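Beta-porphyranase B (Bacteroides plebeius, PDB 4AWD) hydrolyses the sulfated red-seaweed polysaccharide porphyran at (1->4) linkages between beta-D-galactopyranose and alpha-L-galactopyranose-6-sulfate, releasing mainly a disaccharide. Local coordinates at residues 28-32 with 55-59; 98-103 with 118-124; 137-143 with 308-314; 178-184 with 199-205. One frame throughout, in Å; residues are numbered along the deposited sequence.

In this family 16 glycoside hydrolase, a beta-sandwich, contact 1 lies at the N-terminal helix and calcium site, contacts 2 and 3 on strands 95-107, 117-126, 134-141 and 308-321, and contact 4 on the strand with the probable proton donor. Contact 1 comes first along the chain, then contact 2; contact 4 is nested inside the long loop that contact 3 closes. Contacts 1 and 3, with centres about 14 Å apart, share the calcium ion and a water bound to it, and D56 N meets V314 O between them. Neighbouring strands 95-107 and 308-321 join contacts 2 and 3 through I98 and T309. The centres of contacts 3 and 4 are about 12 Å apart, and M140 packs on T182 and I180, linking calcium site and probable catalytic strand.

Contact 1: residues 28-32 with 55-59; sequences EYSLA and TDEFN. With CA (calcium ion), chain C.
E57 OE2 accepts a 2.7 Å bond from a water that also gives a longer one to E28 O and accepts from A32 N at 2.8 Å, bridging helix start and loop. E57 is folded twice, with CG beside its backbone N (chi1 -60°) and a second bend at chi2 (-61°), which lays the carboxylate against L31, L31 CB to E57 CD 3.7 Å. Small apolar groups fill the next layer: A32 CB lies 3.8 Å from T55 CG2, and T55 CG2 also meets the Y29 ring at its edge. Beyond it, D56 OD1 accepts from F58 N at 2.8 Å, an Asx turn consistent with a curl of the 55-59 loop that lets E57 O and N59 OD1, each 2.4 Å from the calcium ion, bind it together. G94 and D312 complete the protein ligands. The carboxylates of E28 and D56, E28 OE2 to D56 OD1 4.1 Å, are like charges bridged by waters, partly through weak bonds. E57 OE1 takes a bond from the calcium-bound water and pairs with R315, so its negative charge is probably balanced by R315, and by the calcium through its water, coupling the N-terminal helix to the calcium site.

Contact 2: residues 98-103 with 118-124; sequences IINTVL and RLAGGAV
The N100 side-chain amide turns its oxygen toward G121, N100 OD1 lying 3.8 Å from G121 CA, while T145, M147 and T286 also touch the side chain. Buried here, OD1 has no polar partner in the model. The other flat groups are peptides, joined as an antiparallel hairpin between strands 95-107 and 117-126 of the family 16 sandwich. T101 and A120 form its hydrogen-bonded pair: T101 N meets A120 O in the carbonyl plane at 2.9 Å, and A120 N returns a nearly straight 2.8 Å bond to T101 O. The T101 and A120 side chains share one face, T101 OG1 to A120 CB 3.7 Å, and that hydroxyl also bonds N88. L103 extends the same covering, its CB 4.1 Å from A120 CB; the small alanine lets threonine and leucine both lie close. Farther along, the strands part, and I98 and N100 make backbone bonds instead to T309 and S307. I98 has CG2 anti to its N, with CG1 beside it (chi1 -53°), and this methyl lies close on G122, I98 CG2 to G122 CA 3.3 Å, where a CB would collide with it. At the opposite end L103 N reaches R118 O at 2.8 Å from well above the carbonyl plane, 59° out of it.

Contact 3: residues 137-143 with 308-314; sequences ETRMKAS and TTYYDWV. With CA (calcium ion), chain C.
R139 throws CG away from its backbone N (chi1 -159°) and then bends sharply at chi3 (94°), turning its guanidinium back to D312. R139 NE and NH2 both reach one oxygen, D312 OD2: NE at 2.9 Å on the anti lone pair, NH2 at 3.0 Å from above the carboxylate plane. OD2 lies in the guanidinium plane; the grip, by NE and NH2, is side-on. The other carboxylate oxygen, OD1, binds the calcium ion, as does D312 O; aspartate suits a place where one short side chain must serve metal and arginine at once. W313 holds its CG between backbone N and carbonyl carbon (chi1 43°), which brings one face of the indole against R139 CB, a CH-pi contact 3.9 Å from the centroid of the five-membered ring. E137 runs alongside the indole, its backbone O at the ring edge. These residues belong to antiparallel strands 134-141 and 308-321 of the sandwich, the second turning a corner at D312. K141 and Y310 form a hydrogen-bonded pair, K141 N to Y310 O 2.8 Å, and the lysine chain follows the tyrosine ring. On the other face M140 and Y311 lie side by side in an oblique Met-aromatic contact, M140 SD to Y311 CE2 3.5 Å; Y311 OH is held by T150 O. Next to them T138 OG1 comes to the edge of the Y311 ring and gives its proton to W313 O at 2.7 Å. At the far end one water joins S143 OG, 2.6 Å away, to T309 OG1, which is also bonded to S149 OG.

Contact 4: residues 178-184 with 199-205; sequences DIIETMG and WNMQMNS
N204 and W199 close tightly on E181 and T182, whereas N200 and G184, at the other end, are joined through water. In the tight part, N204 ND2 uses both its hydrogens: one goes to E181 O at 2.9 Å and one to W199 O, also at 2.9 Å, each acceptor lying close to the amide plane. An asparagine suits this place because one flat NH2 can tie two carbonyls together. The bonded ND2 and E181 O sit over the same face of the W199 indole, toward its rim. With CG anti to its N (chi1 -152°), the indole brings W199 CH2 to within 3.6 Å of E181 CB, and CZ3 onto the T182 backbone; Y289, W291 and W195 meet the indole as well. Next along, N204 O accepts from E181 N at 3.1 Å. S205 OG then gives its proton to I179 O at 2.8 Å, coming from 38° above the carbonyl plane; I179 and I180 form a classic beta bulge opposite F151. By contrast, N200 CB packs on M183 O, but its amide reaches G184 O through a water, 2.9 Å from N200 ND2 and 2.8 Å from G184 O. E181 is the probable proton donor, as in related enzymes. Its backbone N and O are both bonded and its CB rests on W199, while Y289 holds OE1, an arrangement consistent with a side chain held in position at the cleft.

Contact 1: residues 28-32 with 55-59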
# COMPACT_ATOMS: atom_id res chain seq x y z
N GLU A 28 2.79 13.00 20.35
CA GLU A 28 2.49 11.97 19.35
C GLU A 28 2.70 12.44 17.89
O GLU A 28 2.89 11.62 17.00
CB GLU A 28 1.09 11.36 19.61
CG GLU A 28 0.50 10.55 18.48
CD GLU A 28 -0.22 9.28 18.95
OE1 GLU A 28 -0.78 9.25 20.08
OE2 GLU A 28 -0.22 8.30 18.17
N TYR A 29 2.71 13.76 17.67
CA TYR A 29 2.81 14.31 16.31
C TYR A 29 4.05 15.17 16.03
O TYR A 29 4.18 15.74 14.94
CB TYR A 29 1.51 15.06 15.93
CG TYR A 29 0.33 14.13 16.00
CD1 TYR A 29 0.16 13.12 15.06
CD2 TYR A 29 -0.60 14.23 17.03
CE1 TYR A 29 -0.91 12.24 15.13
CE2 TYR A 29 -1.69 13.36 17.11
CZ TYR A 29 -1.83 12.36 16.15
OH TYR A 29 -2.88 11.47 16.20
N SER A 30 4.96 15.23 17.01
CA SER A 30 6.16 16.09 16.93
C SER A 30 7.16 15.66 15.86
O SER A 30 7.75 16.50 15.17
CB SER A 30 6.90 16.14 18.28
OG SER A 30 5.99 16.21 19.36
N LEU A 31 7.36 14.35 15.74
CA LEU A 31 8.31 13.83 14.78
C LEU A 31 7.82 14.12 13.36
O LEU A 31 8.61 14.49 12.50
CB LEU A 31 8.56 12.34 15.01
CG LEU A 31 9.49 12.05 16.19
CD1 LEU A 31 9.61 10.57 16.43
CD2 LEU A 31 10.87 12.66 15.98
N ALA A 32 6.51 13.98 13.15
CA ALA A 32 5.89 14.27 11.86
C ALA A 32 5.95 15.75 11.51
O ALA A 32 6.20 16.09 10.36
CB ALA A 32 4.45 13.75 11.79
N THR A 55 -1.43 9.29 10.59
CA THR A 55 -0.08 9.53 11.01
C THR A 55 0.13 8.76 12.29
O THR A 55 -0.70 8.83 13.22
CB THR A 55 0.19 11.05 11.22
OG1 THR A 55 0.21 11.71 9.94
CG2 THR A 55 1.51 11.28 11.90
N ASP A 56 1.25 8.03 12.34
CA ASP A 56 1.60 7.22 13.49
C ASP A 56 3.07 6.84 13.52
O ASP A 56 3.61 6.28 12.54
CB ASP A 56 0.77 5.93 13.55
CG ASP A 56 0.60 5.41 14.98
OD1 ASP A 56 1.55 5.51 15.79
OD2 ASP A 56 -0.49 4.88 15.27
N GLU A 57 3.70 7.11 14.66
CA GLU A 57 5.10 6.83 14.87
C GLU A 57 5.29 5.41 15.39
O GLU A 57 6.39 4.87 15.39
CB GLU A 57 5.70 7.85 15.83
CG GLU A 57 5.62 9.29 15.35
CD GLU A 57 6.37 9.54 14.04
OE1 GLU A 57 7.41 8.88 13.78
OE2 GLU A 57 5.92 10.42 13.28
N PHE A 58 4.21 4.80 15.85
CA PHE A 58 4.25 3.44 16.42
C PHE A 58 5.29 3.34 17.54
O PHE A 58 6.01 2.35 17.66
CB PHE A 58 4.49 2.36 15.34
CG PHE A 58 3.59 2.47 14.13
CD1 PHE A 58 2.22 2.23 14.22
CD2 PHE A 58 4.13 2.80 12.88
CE1 PHE A 58 1.40 2.32 13.08
CE2 PHE A 58 3.32 2.90 11.74
CZ PHE A 58 1.95 2.66 11.83
N ASN A 59 5.36 4.37 18.37
CA ASN A 59 6.37 4.42 19.44
C ASN A 59 5.81 4.06 20.81
O ASN A 59 6.49 4.20 21.83
CB ASN A 59 7.10 5.77 19.45
CG ASN A 59 8.09 5.92 18.28
OD1 ASN A 59 8.32 4.96 17.52
ND2 ASN A 59 8.67 7.11 18.12
CA CA C . 8.81 4.69 15.19
O HOH W 1 1.53 5.43 18.47
O HOH W 2 -1.71 7.04 16.57
O HOH W 3 4.90 12.44 14.84
O HOH W 4 9.01 7.04 15.02

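Contact 2: residues 98-103 with 118-124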
# COMPACT_ATOMS: atom_id res chain seq x y z
N ILE A 98 4.65 -6.25 10.88
CA ILE A 98 3.76 -7.24 10.26
C ILE A 98 4.58 -8.48 9.94
O ILE A 98 5.39 -8.45 9.02
CB ILE A 98 3.03 -6.72 8.99
CG1 ILE A 98 2.29 -5.39 9.27
CG2 ILE A 98 2.05 -7.79 8.52
CD1 ILE A 98 1.63 -4.75 8.02
N ILE A 99 4.37 -9.54 10.71
CA ILE A 99 5.17 -10.76 10.57
C ILE A 99 4.42 -11.79 9.72
O ILE A 99 3.19 -11.89 9.80
CB ILE A 99 5.62 -11.34 11.97
CG1 ILE A 99 6.72 -12.40 11.81
CG2 ILE A 99 4.42 -11.83 12.81
CD1 ILE A 99 7.34 -12.92 13.14
N ASN A 100 5.17 -12.52 8.90
CA ASN A 100 4.63 -13.65 8.13
C ASN A 100 4.91 -14.97 8.82
O ASN A 100 6.05 -15.26 9.19
CB ASN A 100 5.22 -13.68 6.72
CG ASN A 100 5.15 -12.35 6.04
OD1 ASN A 100 4.08 -11.75 5.97
ND2 ASN A 100 6.28 -11.85 5.57
N THR A 101 3.87 -15.77 9.01
CA THR A 101 3.99 -17.02 9.75
C THR A 101 3.31 -18.14 8.99
O THR A 101 2.45 -17.90 8.14
CB THR A 101 3.32 -16.92 11.14
OG1 THR A 101 1.91 -16.66 10.96
CG2 THR A 101 3.96 -15.81 11.99
N VAL A 102 3.71 -19.37 9.30
CA VAL A 102 2.97 -20.56 8.92
C VAL A 102 1.57 -20.49 9.55
O VAL A 102 1.43 -20.17 10.72
CB VAL A 102 3.72 -21.84 9.41
CG1 VAL A 102 2.87 -23.07 9.30
CG2 VAL A 102 5.03 -22.01 8.61
N LEU A 103 0.53 -20.74 8.76
CA LEU A 103 -0.82 -20.78 9.32
C LEU A 103 -1.21 -22.22 9.59
O LEU A 103 -1.25 -23.03 8.68
CB LEU A 103 -1.83 -20.13 8.38
CG LEU A 103 -3.26 -20.14 8.93
CD1 LEU A 103 -3.34 -19.35 10.23
CD2 LEU A 103 -4.21 -19.60 7.93
N ARG A 118 -2.27 -21.49 3.98
CA ARG A 118 -1.30 -22.10 4.89
C ARG A 118 -0.25 -21.10 5.34
O ARG A 118 0.66 -21.45 6.08
CB ARG A 118 -0.64 -23.33 4.25
CG ARG A 118 0.22 -23.00 3.04
CD ARG A 118 0.83 -24.24 2.42
NE ARG A 118 2.03 -23.91 1.64
CZ ARG A 118 2.04 -23.72 0.32
NH1 ARG A 118 0.92 -23.82 -0.41
NH2 ARG A 118 3.19 -23.43 -0.28
N LEU A 119 -0.38 -19.86 4.87
CA LEU A 119 0.48 -18.78 5.31
C LEU A 119 -0.37 -17.65 5.87
O LEU A 119 -1.47 -17.35 5.36
CB LEU A 119 1.36 -18.28 4.16
CG LEU A 119 2.53 -19.17 3.70
CD1 LEU A 119 3.04 -18.72 2.34
CD2 LEU A 119 3.67 -19.17 4.72
N ALA A 120 0.12 -17.02 6.92
CA ALA A 120 -0.56 -15.85 7.46
C ALA A 120 0.34 -14.62 7.38
O ALA A 120 1.50 -14.63 7.82
CB ALA A 120 -1.06 -16.11 8.87
N GLY A 121 -0.21 -13.56 6.78
CA GLY A 121 0.41 -12.23 6.82
C GLY A 121 -0.44 -11.24 7.59
O GLY A 121 -1.27 -11.62 8.42
N GLY A 122 -0.23 -9.95 7.31
CA GLY A 122 -0.98 -8.87 7.95
C GLY A 122 -1.57 -7.89 6.96
O GLY A 122 -0.97 -7.61 5.93
N ALA A 123 -2.76 -7.40 7.27
CA ALA A 123 -3.37 -6.32 6.51
C ALA A 123 -3.94 -5.30 7.48
O ALA A 123 -4.98 -5.55 8.13
CB ALA A 123 -4.47 -6.84 5.62
N VAL A 124 -3.25 -4.16 7.59
CA VAL A 124 -3.68 -3.02 8.43
C VAL A 124 -4.43 -1.97 7.59
O VAL A 124 -3.99 -1.60 6.51
CB VAL A 124 -2.47 -2.36 9.13
CG1 VAL A 124 -2.90 -1.21 9.99
CG2 VAL A 124 -1.73 -3.36 9.96

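Contact 3: residues 137-143 with 308-314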
# COMPACT_ATOMS: atom_id res chain seq x y z
N GLU A 137 3.60 8.96 3.40
CA GLU A 137 4.95 8.42 3.39
C GLU A 137 5.15 7.44 4.52
O GLU A 137 4.57 7.60 5.60
CB GLU A 137 5.96 9.57 3.54
CG GLU A 137 7.42 9.17 3.29
CD GLU A 137 8.28 10.32 2.82
OE1 GLU A 137 8.73 11.12 3.66
OE2 GLU A 137 8.50 10.41 1.59
N THR A 138 6.00 6.44 4.28
CA THR A 138 6.40 5.52 5.33
C THR A 138 7.90 5.26 5.25
O THR A 138 8.50 5.35 4.17
CB THR A 138 5.61 4.18 5.27
OG1 THR A 138 5.90 3.40 6.43
CG2 THR A 138 5.95 3.36 4.03
N ARG A 139 8.49 4.97 6.42
CA ARG A 139 9.84 4.41 6.52
C ARG A 139 9.69 2.91 6.78
O ARG A 139 9.24 2.49 7.86
CB ARG A 139 10.66 5.09 7.64
CG ARG A 139 12.17 4.92 7.47
CD ARG A 139 13.02 5.91 8.31
NE ARG A 139 13.39 5.29 9.57
CZ ARG A 139 14.56 4.73 9.84
NH1 ARG A 139 15.55 4.74 8.96
NH2 ARG A 139 14.75 4.17 11.03
N MET A 140 10.05 2.11 5.78
CA MET A 140 9.79 0.68 5.78
C MET A 140 11.08 -0.11 5.55
O MET A 140 11.94 0.29 4.75
CB MET A 140 8.77 0.31 4.68
CG MET A 140 8.36 -1.16 4.66
SD MET A 140 7.25 -1.48 3.28
CE MET A 140 8.43 -1.43 1.91
N LYS A 141 11.20 -1.24 6.23
CA LYS A 141 12.21 -2.21 5.86
C LYS A 141 11.46 -3.48 5.50
O LYS A 141 10.61 -3.93 6.28
CB LYS A 141 13.21 -2.44 7.01
CG LYS A 141 14.28 -3.52 6.68
CD LYS A 141 15.52 -3.46 7.58
CE LYS A 141 15.31 -4.17 8.91
NZ LYS A 141 16.55 -4.88 9.32
N ALA A 142 11.72 -4.02 4.31
CA ALA A 142 10.98 -5.23 3.85
C ALA A 142 11.42 -6.48 4.58
O ALA A 142 12.56 -6.56 5.02
CB ALA A 142 11.12 -5.44 2.33
N SER A 143 10.50 -7.44 4.72
CA SER A 143 10.85 -8.76 5.23
C SER A 143 11.78 -9.43 4.23
O SER A 143 11.64 -9.20 3.02
CB SER A 143 9.59 -9.60 5.42
OG SER A 143 8.94 -9.82 4.18
N THR A 308 9.67 -10.50 9.19
CA THR A 308 8.88 -9.34 9.58
C THR A 308 9.13 -8.14 8.67
O THR A 308 10.27 -7.85 8.29
CB THR A 308 9.21 -8.96 11.04
OG1 THR A 308 8.90 -10.07 11.89
CG2 THR A 308 8.44 -7.74 11.51
N THR A 309 8.05 -7.45 8.30
CA THR A 309 8.17 -6.17 7.63
C THR A 309 8.05 -5.12 8.71
O THR A 309 7.13 -5.18 9.55
CB THR A 309 7.08 -5.95 6.56
OG1 THR A 309 7.24 -6.88 5.48
CG2 THR A 309 7.16 -4.54 6.01
N TYR A 310 8.97 -4.15 8.70
CA TYR A 310 8.99 -3.10 9.73
C TYR A 310 8.60 -1.74 9.19
O TYR A 310 9.12 -1.28 8.17
CB TYR A 310 10.37 -3.00 10.36
CG TYR A 310 10.84 -4.22 11.09
CD1 TYR A 310 10.53 -4.41 12.43
CD2 TYR A 310 11.62 -5.18 10.45
CE1 TYR A 310 10.97 -5.53 13.12
CE2 TYR A 310 12.07 -6.30 11.13
CZ TYR A 310 11.75 -6.47 12.46
OH TYR A 310 12.18 -7.58 13.13
N TYR A 311 7.68 -1.08 9.89
CA TYR A 311 7.33 0.28 9.57
C TYR A 311 7.67 1.15 10.77
O TYR A 311 7.02 1.05 11.82
CB TYR A 311 5.84 0.40 9.22
CG TYR A 311 5.39 -0.51 8.10
CD1 TYR A 311 5.08 -1.86 8.35
CD2 TYR A 311 5.27 -0.04 6.80
CE1 TYR A 311 4.67 -2.70 7.34
CE2 TYR A 311 4.86 -0.88 5.76
CZ TYR A 311 4.56 -2.20 6.05
OH TYR A 311 4.15 -3.02 5.03
N ASP A 312 8.69 1.99 10.60
CA ASP A 312 9.11 2.93 11.63
C ASP A 312 8.03 3.98 11.86
O ASP A 312 7.75 4.36 12.99
CB ASP A 312 10.43 3.62 11.24
CG ASP A 312 11.04 4.43 12.37
OD1 ASP A 312 10.46 4.44 13.47
OD2 ASP A 312 12.09 5.07 12.15
N TRP A 313 7.41 4.44 10.78
CA TRP A 313 6.30 5.36 10.92
C TRP A 313 5.47 5.43 9.67
O TRP A 313 5.91 5.02 8.59
CB TRP A 313 6.77 6.77 11.30
CG TRP A 313 7.99 7.26 10.57
CD1 TRP A 313 9.28 7.30 11.05
CD2 TRP A 313 8.05 7.80 9.25
NE1 TRP A 313 10.12 7.84 10.12
CE2 TRP A 313 9.39 8.15 9.00
CE3 TRP A 313 7.09 8.04 8.25
CZ2 TRP A 313 9.81 8.71 7.79
CZ3 TRP A 313 7.50 8.61 7.05
CH2 TRP A 313 8.85 8.93 6.83
N VAL A 314 4.26 5.95 9.82
CA VAL A 314 3.44 6.32 8.70
C VAL A 314 3.10 7.79 8.94
O VAL A 314 2.66 8.14 10.05
CB VAL A 314 2.22 5.40 8.63
CG1 VAL A 314 1.11 6.02 7.80
CG2 VAL A 314 2.63 4.02 8.07
CA CA C . 8.81 4.69 15.19
O HOH W 5 12.93 -7.75 7.64
O HOH W 6 6.37 -9.25 4.19
O HOH W 4 9.01 7.04 15.02

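Contact 4: residues 178-184 with 199-205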
# COMPACT_ATOMS: atom_id res chain seq x y z
N ASP A 178 -0.81 2.79 -5.05
CA ASP A 178 0.29 1.98 -4.51
C ASP A 178 1.52 2.83 -4.40
O ASP A 178 2.08 3.25 -5.42
CB ASP A 178 0.57 0.77 -5.42
CG ASP A 178 -0.53 -0.28 -5.34
OD1 ASP A 178 -0.80 -0.73 -4.22
OD2 ASP A 178 -1.11 -0.66 -6.39
N ILE A 179 1.93 3.12 -3.17
CA ILE A 179 3.09 3.97 -2.95
C ILE A 179 4.36 3.13 -3.04
O ILE A 179 5.33 3.52 -3.67
CB ILE A 179 2.98 4.78 -1.63
CG1 ILE A 179 1.83 5.79 -1.75
CG2 ILE A 179 4.30 5.51 -1.34
CD1 ILE A 179 1.37 6.44 -0.47
N ILE A 180 4.35 1.95 -2.42
CA ILE A 180 5.42 0.97 -2.64
C ILE A 180 4.92 -0.45 -2.56
O ILE A 180 4.14 -0.80 -1.66
CB ILE A 180 6.65 1.18 -1.69
CG1 ILE A 180 7.81 0.23 -2.04
CG2 ILE A 180 6.24 1.07 -0.18
CD1 ILE A 180 8.41 0.45 -3.45
N GLU A 181 5.37 -1.27 -3.51
CA GLU A 181 5.36 -2.72 -3.41
C GLU A 181 6.79 -3.20 -3.58
O GLU A 181 7.47 -2.75 -4.50
CB GLU A 181 4.50 -3.35 -4.51
CG GLU A 181 3.03 -2.95 -4.53
CD GLU A 181 2.29 -3.59 -5.68
OE1 GLU A 181 2.05 -4.82 -5.63
OE2 GLU A 181 1.94 -2.88 -6.65
N THR A 182 7.27 -4.07 -2.69
CA THR A 182 8.51 -4.84 -2.92
C THR A 182 8.36 -6.19 -2.24
O THR A 182 7.36 -6.41 -1.54
CB THR A 182 9.74 -4.24 -2.26
OG1 THR A 182 9.33 -3.54 -1.09
CG2 THR A 182 10.49 -3.35 -3.18
N MET A 183 9.33 -7.07 -2.44
CA MET A 183 9.55 -8.20 -1.56
C MET A 183 11.06 -8.31 -1.36
O MET A 183 11.81 -7.84 -2.21
CB MET A 183 8.95 -9.50 -2.12
CG MET A 183 9.53 -9.97 -3.44
SD MET A 183 8.80 -11.53 -4.01
CE MET A 183 7.12 -11.05 -4.40
N GLY A 184 11.49 -8.91 -0.26
CA GLY A 184 12.90 -8.92 0.06
C GLY A 184 13.73 -9.90 -0.75
O GLY A 184 14.92 -9.64 -1.00
N TRP A 199 13.20 -6.52 -8.67
CA TRP A 199 11.99 -5.91 -8.12
C TRP A 199 12.17 -5.38 -6.69
O TRP A 199 11.53 -4.40 -6.31
CB TRP A 199 10.85 -6.91 -8.16
CG TRP A 199 9.49 -6.31 -8.26
CD1 TRP A 199 8.98 -5.58 -9.30
CD2 TRP A 199 8.44 -6.42 -7.30
NE1 TRP A 199 7.68 -5.23 -9.05
CE2 TRP A 199 7.32 -5.73 -7.82
CE3 TRP A 199 8.33 -7.04 -6.04
CZ2 TRP A 199 6.10 -5.63 -7.13
CZ3 TRP A 199 7.11 -6.95 -5.35
CH2 TRP A 199 6.02 -6.25 -5.90
N ASN A 200 13.05 -6.03 -5.91
CA ASN A 200 13.44 -5.55 -4.59
C ASN A 200 14.33 -4.30 -4.59
O ASN A 200 14.69 -3.80 -3.50
CB ASN A 200 14.11 -6.67 -3.78
CG ASN A 200 15.51 -7.02 -4.29
OD1 ASN A 200 15.73 -7.18 -5.49
ND2 ASN A 200 16.45 -7.16 -3.35
N MET A 201 14.68 -3.80 -5.79
CA MET A 201 15.53 -2.60 -5.96
C MET A 201 14.92 -1.57 -6.90
O MET A 201 15.66 -0.80 -7.53
CB MET A 201 16.93 -2.97 -6.48
CG MET A 201 17.72 -3.84 -5.55
SD MET A 201 19.34 -4.30 -6.18
CE MET A 201 19.36 -5.98 -5.57
N GLN A 202 13.60 -1.54 -7.00
CA GLN A 202 12.94 -0.62 -7.90
C GLN A 202 11.79 0.05 -7.15
O GLN A 202 11.15 -0.56 -6.30
CB GLN A 202 12.44 -1.32 -9.20
CG GLN A 202 13.53 -2.09 -10.03
CD GLN A 202 14.53 -1.19 -10.79
OE1 GLN A 202 14.33 0.02 -10.88
NE2 GLN A 202 15.61 -1.79 -11.35
N MET A 203 11.54 1.32 -7.47
CA MET A 203 10.42 2.06 -6.89
C MET A 203 9.18 1.63 -7.64
O MET A 203 8.75 2.29 -8.59
CB MET A 203 10.66 3.58 -7.03
CG MET A 203 9.67 4.50 -6.32
SD MET A 203 9.79 4.39 -4.52
CE MET A 203 8.38 5.37 -4.01
N ASN A 204 8.63 0.49 -7.23
CA ASN A 204 7.37 -0.00 -7.79
C ASN A 204 6.16 0.71 -7.17
O ASN A 204 5.70 0.35 -6.09
CB ASN A 204 7.27 -1.52 -7.62
CG ASN A 204 8.56 -2.22 -7.91
OD1 ASN A 204 9.05 -2.20 -9.05
ND2 ASN A 204 9.13 -2.85 -6.89
N SER A 205 5.67 1.72 -7.86
CA SER A 205 4.50 2.46 -7.41
C SER A 205 3.50 2.28 -8.51
O SER A 205 3.86 1.77 -9.57
CB SER A 205 4.82 3.94 -7.23
OG SER A 205 5.88 4.10 -6.31
O HOH W 7 16.08 -7.20 -0.44